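Long-range contacts in beta-d-glucoside glucohydrolase (Hypocrea jecorina, PDB 3ZZ1), which probably hydrolyses terminal, non-reducing beta-D-glucosyl residues of cellulose-derived sugars and other beta-glucosides, releasing beta-D-glucose: residues A[80-85]-A[527-532]; A[130-135]-A[556-561]; A[160-165]-A[183-188]; A[653-658]-A[665-670]. One frame throughout, in Å; residues are numbered along the deposited sequence.

Contact 1. Residues A[80-85]-A[527-532]; sequences QAASTW and KLVYTI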
# COMPACT_ATOMS: atom_id res chain seq x y z
N GLN A 80 -6.11 -3.17 -0.36
CA GLN A 80 -7.40 -3.50 0.23
C GLN A 80 -7.61 -2.76 1.55
O GLN A 80 -8.71 -2.26 1.82
CB GLN A 80 -7.54 -5.02 0.43
CG GLN A 80 -8.98 -5.49 0.63
CD GLN A 80 -9.83 -5.38 -0.63
OE1 GLN A 80 -9.34 -4.99 -1.69
NE2 GLN A 80 -11.10 -5.74 -0.51
N ALA A 81 -6.55 -2.67 2.35
CA ALA A 81 -6.58 -1.92 3.61
C ALA A 81 -6.88 -0.43 3.38
O ALA A 81 -7.69 0.16 4.09
CB ALA A 81 -5.27 -2.10 4.38
N ALA A 82 -6.23 0.16 2.38
CA ALA A 82 -6.52 1.55 2.01
C ALA A 82 -7.93 1.72 1.44
O ALA A 82 -8.55 2.77 1.63
CB ALA A 82 -5.49 2.06 1.03
N SER A 83 -8.43 0.69 0.76
CA SER A 83 -9.79 0.71 0.20
C SER A 83 -10.89 0.75 1.27
O SER A 83 -12.04 1.09 0.97
CB SER A 83 -10.01 -0.47 -0.75
OG SER A 83 -9.23 -0.32 -1.94
N THR A 84 -10.54 0.39 2.50
CA THR A 84 -11.46 0.52 3.63
C THR A 84 -11.59 1.97 4.08
O THR A 84 -12.62 2.37 4.64
CB THR A 84 -11.03 -0.33 4.86
OG1 THR A 84 -9.85 0.23 5.44
CG2 THR A 84 -10.78 -1.79 4.48
N TRP A 85 -10.54 2.76 3.82
CA TRP A 85 -10.45 4.15 4.31
C TRP A 85 -10.66 4.19 5.83
O TRP A 85 -11.18 5.16 6.38
CB TRP A 85 -11.46 5.06 3.59
CG TRP A 85 -11.22 5.22 2.10
CD1 TRP A 85 -11.40 4.28 1.13
CD2 TRP A 85 -10.76 6.41 1.43
NE1 TRP A 85 -11.08 4.80 -0.10
CE2 TRP A 85 -10.68 6.10 0.05
CE3 TRP A 85 -10.42 7.70 1.86
CZ2 TRP A 85 -10.27 7.05 -0.90
CZ3 TRP A 85 -10.00 8.64 0.91
CH2 TRP A 85 -9.93 8.30 -0.46
N LYS A 527 -14.23 2.41 -0.82
CA LYS A 527 -14.22 3.42 -1.87
C LYS A 527 -12.89 3.33 -2.61
O LYS A 527 -11.87 3.00 -2.00
CB LYS A 527 -14.48 4.82 -1.29
CG LYS A 527 -15.93 4.97 -0.78
CD LYS A 527 -16.33 6.40 -0.46
CE LYS A 527 -17.83 6.47 -0.20
NZ LYS A 527 -18.25 7.77 0.34
N LEU A 528 -12.91 3.58 -3.92
CA LEU A 528 -11.73 3.39 -4.77
C LEU A 528 -10.54 4.22 -4.32
O LEU A 528 -10.69 5.35 -3.85
CB LEU A 528 -12.05 3.70 -6.24
CG LEU A 528 -13.02 2.79 -7.00
CD1 LEU A 528 -13.31 3.39 -8.36
CD2 LEU A 528 -12.49 1.37 -7.14
N VAL A 529 -9.36 3.63 -4.45
CA VAL A 529 -8.11 4.32 -4.14
C VAL A 529 -7.30 4.54 -5.41
O VAL A 529 -6.13 4.90 -5.37
CB VAL A 529 -7.28 3.56 -3.05
CG1 VAL A 529 -8.04 3.53 -1.73
CG2 VAL A 529 -6.92 2.14 -3.51
N TYR A 530 -7.95 4.30 -6.55
CA TYR A 530 -7.44 4.68 -7.87
C TYR A 530 -8.62 4.99 -8.80
O TYR A 530 -9.77 4.68 -8.47
CB TYR A 530 -6.53 3.60 -8.47
CG TYR A 530 -7.01 2.17 -8.30
CD1 TYR A 530 -8.08 1.68 -9.04
CD2 TYR A 530 -6.38 1.31 -7.40
CE1 TYR A 530 -8.52 0.36 -8.89
CE2 TYR A 530 -6.81 0.00 -7.24
CZ TYR A 530 -7.87 -0.47 -7.99
OH TYR A 530 -8.29 -1.77 -7.83
N THR A 531 -8.33 5.61 -9.94
CA THR A 531 -9.33 5.98 -10.93
C THR A 531 -9.56 4.85 -11.93
O THR A 531 -8.61 4.28 -12.47
CB THR A 531 -8.92 7.27 -11.69
OG1 THR A 531 -8.95 8.39 -10.79
CG2 THR A 531 -9.85 7.55 -12.86
N ILE A 532 -10.83 4.52 -12.17
CA ILE A 532 -11.21 3.60 -13.24
C ILE A 532 -11.76 4.44 -14.40
O ILE A 532 -12.86 5.01 -14.31
CB ILE A 532 -12.23 2.53 -12.78
CG1 ILE A 532 -11.62 1.67 -11.66
CG2 ILE A 532 -12.69 1.66 -13.97
CD1 ILE A 532 -12.60 0.73 -10.96
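Ala82 turns its methyl toward Val529, with CB 4.0 Å from CG1, and that same CG1 sits 3.5 Å from Ala82 O. One residue on, the hydroxyl of Ser83 is bonded to Val79 O in the preceding turn, and it meets Val529 by packing, OG lying 3.7 Å from CG2. The Ser83 carbonyl makes the first polar link: Ser83 O accepts the backbone N-H of Lys527 at 3.1 Å from N. Trp85 has left the helix with a positive phi of 54°, and with CG beside its own backbone N (chi1 -64°) the indole reaches Lys527 O, 2.7 Å from NE1. The acceptor lies in the indole plane, whereas NE1 stands well above the plane of the carbonyl. Farther round that edge, CZ2 comes within 3.4 Å of Leu528 O. Val529 CG1 approaches the indole obliquely, 4.1 Å from Trp85 CE2. A leucine in place of Trp85 would probably leave Lys527 O without its indole donor and open a gap beside Val529. The extended Lys527 chain leads off to Val632 O and Glu631. Helix 78-83 of the TIM-barrel-related N-terminal region is thus pinned to a loop of the C-terminal region, a buried interdomain seam of this family 3 glycosidase.

Contact 2. Residues A[130-135]-A[556-561]; sequences FGVDPY and FIDYKH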
# COMPACT_ATOMS: atom_id res chain seq x y z
N PHE A 130 -0.82 1.54 -1.05
CA PHE A 130 -2.09 2.00 -0.47
C PHE A 130 -2.91 2.88 -1.41
O PHE A 130 -3.67 3.73 -0.95
CB PHE A 130 -1.84 2.74 0.85
CG PHE A 130 -1.25 1.87 1.93
CD1 PHE A 130 -2.03 0.89 2.56
CD2 PHE A 130 0.07 2.04 2.34
CE1 PHE A 130 -1.50 0.10 3.57
CE2 PHE A 130 0.61 1.25 3.35
CZ PHE A 130 -0.17 0.27 3.96
N GLY A 131 -2.76 2.67 -2.71
CA GLY A 131 -3.42 3.52 -3.71
C GLY A 131 -2.54 4.66 -4.20
O GLY A 131 -1.37 4.76 -3.81
N VAL A 132 -3.12 5.53 -5.02
CA VAL A 132 -2.39 6.54 -5.80
C VAL A 132 -2.15 7.87 -5.08
O VAL A 132 -1.42 8.73 -5.58
CB VAL A 132 -3.13 6.88 -7.12
CG1 VAL A 132 -3.31 5.64 -7.98
CG2 VAL A 132 -4.49 7.52 -6.82
N ASP A 133 -2.78 8.05 -3.92
CA ASP A 133 -2.78 9.34 -3.25
C ASP A 133 -1.73 9.41 -2.15
O ASP A 133 -1.72 8.56 -1.26
CB ASP A 133 -4.18 9.65 -2.70
CG ASP A 133 -4.24 10.97 -1.96
OD1 ASP A 133 -4.37 12.03 -2.61
OD2 ASP A 133 -4.16 10.94 -0.72
N PRO A 134 -0.85 10.43 -2.21
CA PRO A 134 0.24 10.55 -1.24
C PRO A 134 -0.26 10.80 0.18
O PRO A 134 0.32 10.29 1.13
CB PRO A 134 1.04 11.75 -1.76
CG PRO A 134 0.05 12.56 -2.50
CD PRO A 134 -0.92 11.59 -3.11
N TYR A 135 -1.34 11.57 0.32
CA TYR A 135 -1.93 11.83 1.64
C TYR A 135 -2.45 10.53 2.27
O TYR A 135 -2.03 10.18 3.38
CB TYR A 135 -3.03 12.90 1.59
CG TYR A 135 -3.69 13.13 2.94
CD1 TYR A 135 -4.78 12.35 3.34
CD2 TYR A 135 -3.20 14.09 3.82
CE1 TYR A 135 -5.38 12.54 4.59
CE2 TYR A 135 -3.79 14.29 5.07
CZ TYR A 135 -4.87 13.51 5.45
OH TYR A 135 -5.45 13.71 6.68
N PHE A 556 0.66 15.67 -11.53
CA PHE A 556 -0.67 15.33 -12.04
C PHE A 556 -0.78 13.85 -12.42
O PHE A 556 -0.72 13.49 -13.59
CB PHE A 556 -1.04 16.23 -13.22
CG PHE A 556 -1.13 17.69 -12.87
CD1 PHE A 556 0.03 18.47 -12.73
CD2 PHE A 556 -2.37 18.30 -12.70
CE1 PHE A 556 -0.05 19.82 -12.41
CE2 PHE A 556 -2.46 19.65 -12.38
CZ PHE A 556 -1.30 20.41 -12.23
N ILE A 557 -0.93 13.00 -11.40
CA ILE A 557 -1.16 11.57 -11.60
C ILE A 557 -2.59 11.18 -11.21
O ILE A 557 -3.23 11.87 -10.40
CB ILE A 557 -0.13 10.67 -10.84
CG1 ILE A 557 -0.30 10.78 -9.31
CG2 ILE A 557 1.30 11.02 -11.28
CD1 ILE A 557 0.42 9.69 -8.51
N ASP A 558 -3.09 10.10 -11.81
CA ASP A 558 -4.42 9.56 -11.53
C ASP A 558 -5.49 10.66 -11.53
O ASP A 558 -5.60 11.40 -12.51
CB ASP A 558 -4.42 8.75 -10.22
CG ASP A 558 -5.65 7.85 -10.07
OD1 ASP A 558 -5.67 6.74 -10.64
OD2 ASP A 558 -6.59 8.26 -9.36
N TYR A 559 -6.25 10.80 -10.44
CA TYR A 559 -7.39 11.72 -10.40
C TYR A 559 -7.02 13.19 -10.63
O TYR A 559 -7.84 13.97 -11.10
CB TYR A 559 -8.21 11.54 -9.12
CG TYR A 559 -7.58 12.07 -7.84
CD1 TYR A 559 -7.81 13.39 -7.43
CD2 TYR A 559 -6.79 11.26 -7.03
CE1 TYR A 559 -7.25 13.89 -6.26
CE2 TYR A 559 -6.22 11.75 -5.86
CZ TYR A 559 -6.46 13.07 -5.48
OH TYR A 559 -5.91 13.58 -4.32
N LYS A 560 -5.78 13.54 -10.31
CA LYS A 560 -5.28 14.90 -10.52
C LYS A 560 -5.15 15.20 -12.02
O LYS A 560 -5.40 16.33 -12.45
CB LYS A 560 -3.94 15.09 -9.79
CG LYS A 560 -4.04 14.87 -8.29
CD LYS A 560 -2.69 14.50 -7.67
CE LYS A 560 -2.82 14.35 -6.17
NZ LYS A 560 -1.55 13.87 -5.57
N HIS A 561 -4.77 14.20 -12.80
CA HIS A 561 -4.74 14.32 -14.25
C HIS A 561 -6.15 14.41 -14.84
O HIS A 561 -6.41 15.22 -15.73
CB HIS A 561 -3.96 13.17 -14.90
CG HIS A 561 -4.29 12.96 -16.35
ND1 HIS A 561 -4.00 13.89 -17.32
CD2 HIS A 561 -4.90 11.93 -16.98
CE1 HIS A 561 -4.42 13.45 -18.49
NE2 HIS A 561 -4.96 12.25 -18.31
O HOH W 1 -1.78 11.22 -6.30
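Val132 stands across the carboxylate arm of Asp558 at about a right angle, and each of its side-chain carbons finds part of that residue. CB lies 3.8 Å from Asp558 CB. Of the two methyls, CG1 faces the OD1 branch at 3.7 Å, and CG2, lodged between the backbone N and the carbonyl carbon, comes to 3.4 Å from OD2; beyond it is the ring edge of Tyr559. Asp558 OD2 itself is hydrogen-bonded to Thr531 OG1. Next along, Tyr559 OH donates to Asp133 OD1 at 2.8 Å, reaching the oxygen on its anti side and 28° out of the carboxylate plane. The other oxygen, Asp133 OD2, caps helix 134-150 at Leu136 N. Pro134 and Lys560 meet tip to tip, CD 3.4 Å from NZ. A water accepts from Lys560 NZ, its oxygen 2.8 Å from that nitrogen. The same water donates to Val132 O at 2.6 Å. The residues that touch here are all buried. Asp133 divides its two oxygens between a phenol and a helix N-terminus, and Lys560 NZ, 4.5 Å from Asp133 OD1, lies beyond salt-bridge range, yet its charge would probably still help to stabilise the carboxylate.

Contact 3. Residues A[160-165]-A[183-188]; sequences YILNEQ and ELYTWP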
# COMPACT_ATOMS: atom_id res chain seq x y z
N TYR A 160 12.32 3.08 -1.72
CA TYR A 160 12.76 4.46 -1.84
C TYR A 160 13.84 4.58 -2.92
O TYR A 160 14.97 4.14 -2.72
CB TYR A 160 13.28 4.93 -0.48
CG TYR A 160 13.65 6.39 -0.38
CD1 TYR A 160 12.67 7.38 -0.24
CD2 TYR A 160 14.98 6.79 -0.40
CE1 TYR A 160 13.02 8.73 -0.15
CE2 TYR A 160 15.34 8.12 -0.31
CZ TYR A 160 14.36 9.09 -0.18
OH TYR A 160 14.72 10.41 -0.09
N ILE A 161 13.52 5.16 -4.08
CA ILE A 161 12.23 5.80 -4.39
C ILE A 161 12.03 5.79 -5.91
O ILE A 161 12.99 5.59 -6.67
CB ILE A 161 12.19 7.26 -3.84
CG1 ILE A 161 10.79 7.88 -3.98
CG2 ILE A 161 13.29 8.13 -4.46
CD1 ILE A 161 10.54 8.99 -3.02
N LEU A 162 10.79 6.00 -6.36
CA LEU A 162 10.44 6.18 -7.78
C LEU A 162 10.47 4.89 -8.61
O LEU A 162 10.70 4.92 -9.83
CB LEU A 162 11.30 7.27 -8.44
CG LEU A 162 11.41 8.67 -7.80
CD1 LEU A 162 12.46 9.48 -8.53
CD2 LEU A 162 10.08 9.40 -7.78
N ASN A 163 10.22 3.77 -7.95
CA ASN A 163 10.14 2.45 -8.57
C ASN A 163 8.71 2.21 -9.07
O ASN A 163 8.01 1.31 -8.59
CB ASN A 163 10.56 1.39 -7.54
CG ASN A 163 10.64 -0.03 -8.10
OD1 ASN A 163 10.78 -0.98 -7.33
ND2 ASN A 163 10.53 -0.18 -9.42
N GLU A 164 8.29 3.02 -10.04
CA GLU A 164 6.88 3.09 -10.48
C GLU A 164 6.47 2.08 -11.55
O GLU A 164 5.30 2.06 -11.98
CB GLU A 164 6.53 4.52 -10.91
CG GLU A 164 6.55 5.55 -9.78
CD GLU A 164 5.47 5.31 -8.72
OE1 GLU A 164 4.34 4.93 -9.08
OE2 GLU A 164 5.76 5.52 -7.53
N GLN A 165 7.42 1.25 -11.99
CA GLN A 165 7.13 0.16 -12.92
C GLN A 165 8.09 -1.01 -12.69
O GLN A 165 9.21 -0.82 -12.20
CB GLN A 165 7.22 0.62 -14.38
CG GLN A 165 8.65 0.89 -14.87
CD GLN A 165 8.70 1.37 -16.29
OE1 GLN A 165 8.05 2.35 -16.65
NE2 GLN A 165 9.49 0.69 -17.12
N GLU A 183 7.04 16.44 -3.28
CA GLU A 183 5.65 16.74 -2.94
C GLU A 183 4.69 15.59 -3.21
O GLU A 183 3.62 15.50 -2.60
CB GLU A 183 5.20 18.01 -3.67
CG GLU A 183 3.89 18.59 -3.20
CD GLU A 183 3.61 19.95 -3.80
OE1 GLU A 183 4.54 20.79 -3.83
OE2 GLU A 183 2.47 20.17 -4.25
N LEU A 184 5.06 14.71 -4.14
CA LEU A 184 4.23 13.57 -4.49
C LEU A 184 4.82 12.26 -3.96
O LEU A 184 4.21 11.59 -3.12
CB LEU A 184 4.01 13.50 -6.01
CG LEU A 184 3.09 12.42 -6.59
CD1 LEU A 184 1.72 12.40 -5.93
CD2 LEU A 184 2.93 12.58 -8.09
N TYR A 185 6.01 11.92 -4.43
CA TYR A 185 6.58 10.60 -4.15
C TYR A 185 7.23 10.45 -2.77
O TYR A 185 7.07 9.41 -2.14
CB TYR A 185 7.51 10.17 -5.29
CG TYR A 185 6.73 10.06 -6.59
CD1 TYR A 185 5.90 8.97 -6.83
CD2 TYR A 185 6.79 11.08 -7.54
CE1 TYR A 185 5.17 8.88 -8.00
CE2 TYR A 185 6.06 10.99 -8.72
CZ TYR A 185 5.25 9.89 -8.94
OH TYR A 185 4.51 9.79 -10.09
N THR A 186 7.95 11.47 -2.32
CA THR A 186 8.62 11.41 -1.01
C THR A 186 7.62 11.59 0.13
O THR A 186 7.80 11.03 1.21
CB THR A 186 9.77 12.44 -0.89
OG1 THR A 186 10.67 12.27 -1.99
CG2 THR A 186 10.56 12.23 0.40
N TRP A 187 6.56 12.36 -0.12
CA TRP A 187 5.51 12.65 0.87
C TRP A 187 5.16 11.48 1.82
O TRP A 187 5.21 11.65 3.04
CB TRP A 187 4.25 13.19 0.17
CG TRP A 187 3.09 13.49 1.10
CD1 TRP A 187 2.33 12.58 1.79
CD2 TRP A 187 2.55 14.78 1.42
NE1 TRP A 187 1.36 13.22 2.53
CE2 TRP A 187 1.47 14.57 2.32
CE3 TRP A 187 2.87 16.09 1.04
CZ2 TRP A 187 0.71 15.63 2.84
CZ3 TRP A 187 2.12 17.14 1.56
CH2 TRP A 187 1.05 16.90 2.45
N PRO A 188 4.79 10.30 1.27
CA PRO A 188 4.39 9.20 2.16
C PRO A 188 5.54 8.59 2.98
O PRO A 188 5.29 7.98 4.02
CB PRO A 188 3.81 8.15 1.20
CG PRO A 188 4.42 8.47 -0.12
CD PRO A 188 4.52 9.96 -0.14
O HOH W 2 13.57 11.78 -2.31
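The Tyr185 ring meets Leu162 and Glu164 across the contact, both at a slant. Leu162 CD2 comes to 3.6 Å from CG, on the opposite side of the ring plane from Leu184, whose CG sits over the centre of one face. Farther out, Glu164 OE2 is 3.4 Å from CE1, with the carboxylate turned 51° from the ring. The bend of Glu164 at CG (chi2 -66°) brings its acid group back beside CE1 of Tyr185, and there Leu117 N and Gly118 N hold one oxygen each, which should fix its rotation. The second ring, Tyr160, carries Ile161 CG2 above the centre of one face and has Thr186 CG2 at its edge, 4.3 Å from CE1. The peptide joining Tyr160 to Ile161 is cis. Ile161 CG1 is anti to the backbone N (chi1 -172°), and CD1 then pushes against the helix, 3.4 Å from Thr186 OG1 and 3.6 Å from Tyr185 O. No direct hydrogen bond crosses between the segments; instead one water donates to Tyr160 OH at 2.9 Å and to Thr186 OG1 at 3.0 Å. Thr186 OG1 is also bonded to Leu181 O within the helix, and Tyr160 OH to Thr218 O. Strand 154-160 thus runs out into a loop that packs on helix 178-194, which leads on to the neighbouring parallel strand 199-202 in a beta-alpha-beta crossover. Helix 216-226 flanks Tyr160 and Thr186, while helix 134-150 touches Leu184, Trp187 and Pro188.

Contact 4. Residues A[653-658]-A[665-670]; sequences GFAKLN and GTATFN. With GOL (glycerol), chain C.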
# COMPACT_ATOMS: atom_id res chain seq x y z
N GLY A 653 -7.86 14.80 3.90
CA GLY A 653 -8.63 14.29 5.02
C GLY A 653 -9.66 13.27 4.62
O GLY A 653 -10.20 13.31 3.51
N PHE A 654 -9.92 12.34 5.54
CA PHE A 654 -11.00 11.37 5.41
C PHE A 654 -11.45 10.88 6.78
O PHE A 654 -10.68 10.90 7.74
CB PHE A 654 -10.59 10.20 4.50
CG PHE A 654 -9.42 9.39 5.01
CD1 PHE A 654 -8.11 9.82 4.81
CD2 PHE A 654 -9.63 8.19 5.67
CE1 PHE A 654 -7.03 9.07 5.27
CE2 PHE A 654 -8.56 7.43 6.13
CZ PHE A 654 -7.25 7.87 5.94
N ALA A 655 -12.71 10.47 6.86
CA ALA A 655 -13.28 9.89 8.07
C ALA A 655 -14.27 8.81 7.66
O ALA A 655 -14.89 8.90 6.61
CB ALA A 655 -13.98 10.97 8.87
N LYS A 656 -14.41 7.79 8.51
CA LYS A 656 -15.39 6.74 8.27
C LYS A 656 -16.36 6.64 9.44
O LYS A 656 -15.94 6.46 10.59
CB LYS A 656 -14.72 5.39 7.99
CG LYS A 656 -15.65 4.36 7.36
CD LYS A 656 -14.90 3.15 6.84
CE LYS A 656 -15.82 2.30 5.96
NZ LYS A 656 -15.16 1.08 5.42
N LEU A 657 -17.66 6.77 9.15
CA LEU A 657 -18.71 6.72 10.16
C LEU A 657 -19.75 5.64 9.84
O LEU A 657 -20.37 5.67 8.77
CB LEU A 657 -19.42 8.08 10.27
CG LEU A 657 -18.84 9.24 11.08
CD1 LEU A 657 -17.49 9.72 10.56
CD2 LEU A 657 -19.83 10.38 11.07
N ASN A 658 -19.92 4.69 10.75
CA ASN A 658 -21.03 3.75 10.66
C ASN A 658 -22.28 4.42 11.21
O ASN A 658 -22.27 4.97 12.32
CB ASN A 658 -20.73 2.45 11.41
CG ASN A 658 -21.79 1.38 11.19
OD1 ASN A 658 -22.81 1.34 11.89
ND2 ASN A 658 -21.55 0.51 10.22
N GLY A 665 -23.64 11.73 12.73
CA GLY A 665 -22.30 11.66 13.30
C GLY A 665 -21.37 12.76 12.81
O GLY A 665 -21.59 13.36 11.75
N THR A 666 -20.32 13.01 13.58
CA THR A 666 -19.35 14.06 13.27
C THR A 666 -18.14 13.49 12.54
O THR A 666 -17.50 12.56 13.03
CB THR A 666 -18.86 14.77 14.55
OG1 THR A 666 -19.98 15.31 15.26
CG2 THR A 666 -17.87 15.89 14.20
N ALA A 667 -17.83 14.06 11.39
CA ALA A 667 -16.57 13.77 10.70
C ALA A 667 -15.61 14.93 10.92
O ALA A 667 -15.90 16.07 10.56
CB ALA A 667 -16.81 13.54 9.22
N THR A 668 -14.47 14.63 11.53
CA THR A 668 -13.47 15.63 11.87
C THR A 668 -12.20 15.42 11.05
O THR A 668 -11.58 14.36 11.11
CB THR A 668 -13.13 15.57 13.38
OG1 THR A 668 -14.30 15.87 14.14
CG2 THR A 668 -12.02 16.57 13.74
N PHE A 669 -11.82 16.44 10.28
CA PHE A 669 -10.57 16.39 9.52
C PHE A 669 -9.56 17.35 10.14
O PHE A 669 -9.72 18.57 10.08
CB PHE A 669 -10.80 16.74 8.05
CG PHE A 669 -11.99 16.04 7.43
CD1 PHE A 669 -11.91 14.70 7.08
CD2 PHE A 669 -13.17 16.73 7.20
CE1 PHE A 669 -13.01 14.05 6.51
CE2 PHE A 669 -14.28 16.10 6.64
CZ PHE A 669 -14.19 14.76 6.29
N ASN A 670 -8.52 16.78 10.74
CA ASN A 670 -7.43 17.57 11.30
C ASN A 670 -6.39 17.88 10.23
O ASN A 670 -5.87 16.97 9.57
CB ASN A 670 -6.80 16.85 12.49
CG ASN A 670 -7.76 16.73 13.66
OD1 ASN A 670 -8.52 17.66 13.95
ND2 ASN A 670 -7.73 15.59 14.34
C1 GOL C . -7.03 11.26 8.23
O1 GOL C . -6.91 10.06 8.96
C2 GOL C . -7.88 12.25 9.01
O2 GOL C . -8.53 13.12 8.10
C3 GOL C . -7.00 13.05 9.95
O3 GOL C . -7.79 13.97 10.67
O HOH W 3 -11.31 11.93 10.22
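Ala655 and Ala667 face each other, CB to CB at 3.8 Å, between two strands of the fibronectin type III-like sandwich. Strands 650-659 and 664-672 follow one another in the chain but belong to different sheets, a beta arch: they run at 153° to each other, with no hydrogen bond directly between these segments. Phe669, its CG beside the backbone N (chi1 -46°), brings the CD1-CE1 side of its ring to the opposite backbone, with CD1 3.4 Å from Phe654 N and CE1 4.0 Å from Ala655 CB. Gly653 C is 3.6 Å from Phe669 CD1, and a CB on Gly653 would be tight against that atom. At the other end Leu657 sends CD2 to 3.3 Å from Gly665 C, where a CB on Gly665 would clash. Phe654 points away from strand 664-672. Its CG is lodged between the backbone N and the carbonyl carbon (chi1 62°), and its ring is packed against helix 134-150 and edge-to-face with Trp85. An alanine in place of Phe654 would probably deprive Trp85 of its ring partner and open a gap against that helix. A glycerol, probably from the crystallisation liquor, spans the strands: C1 sits 3.6 Å above the Phe654 ring plane, Phe654 N donates to glycerol O2 at 3.0 Å, and Asn670 N donates to glycerol O3 at 2.9 Å.

How the contacts relate
Contacts 1, 2 and 3 are buried, while contact 4 lies farther out, partly open and lined with water and glycerol. Contacts 1 and 2 both join the N-terminal and C-terminal regions and touch directly: Val529 O is 3.1 Å from Val132 N, a probable hydrogen bond. Contact 3 stays within the N-terminal region, nested in the loop closed by contact 2, and meets it where Pro134 packs on Leu184 and Trp187 of helix 178-194. Contact 4 belongs to the third domain and reaches contact 1 through Lys656 NZ, 3.0 Å from Thr84 O. Direct hydrogen bonds cross at the two interdomain contacts; the other two rely on packing, with waters bridging.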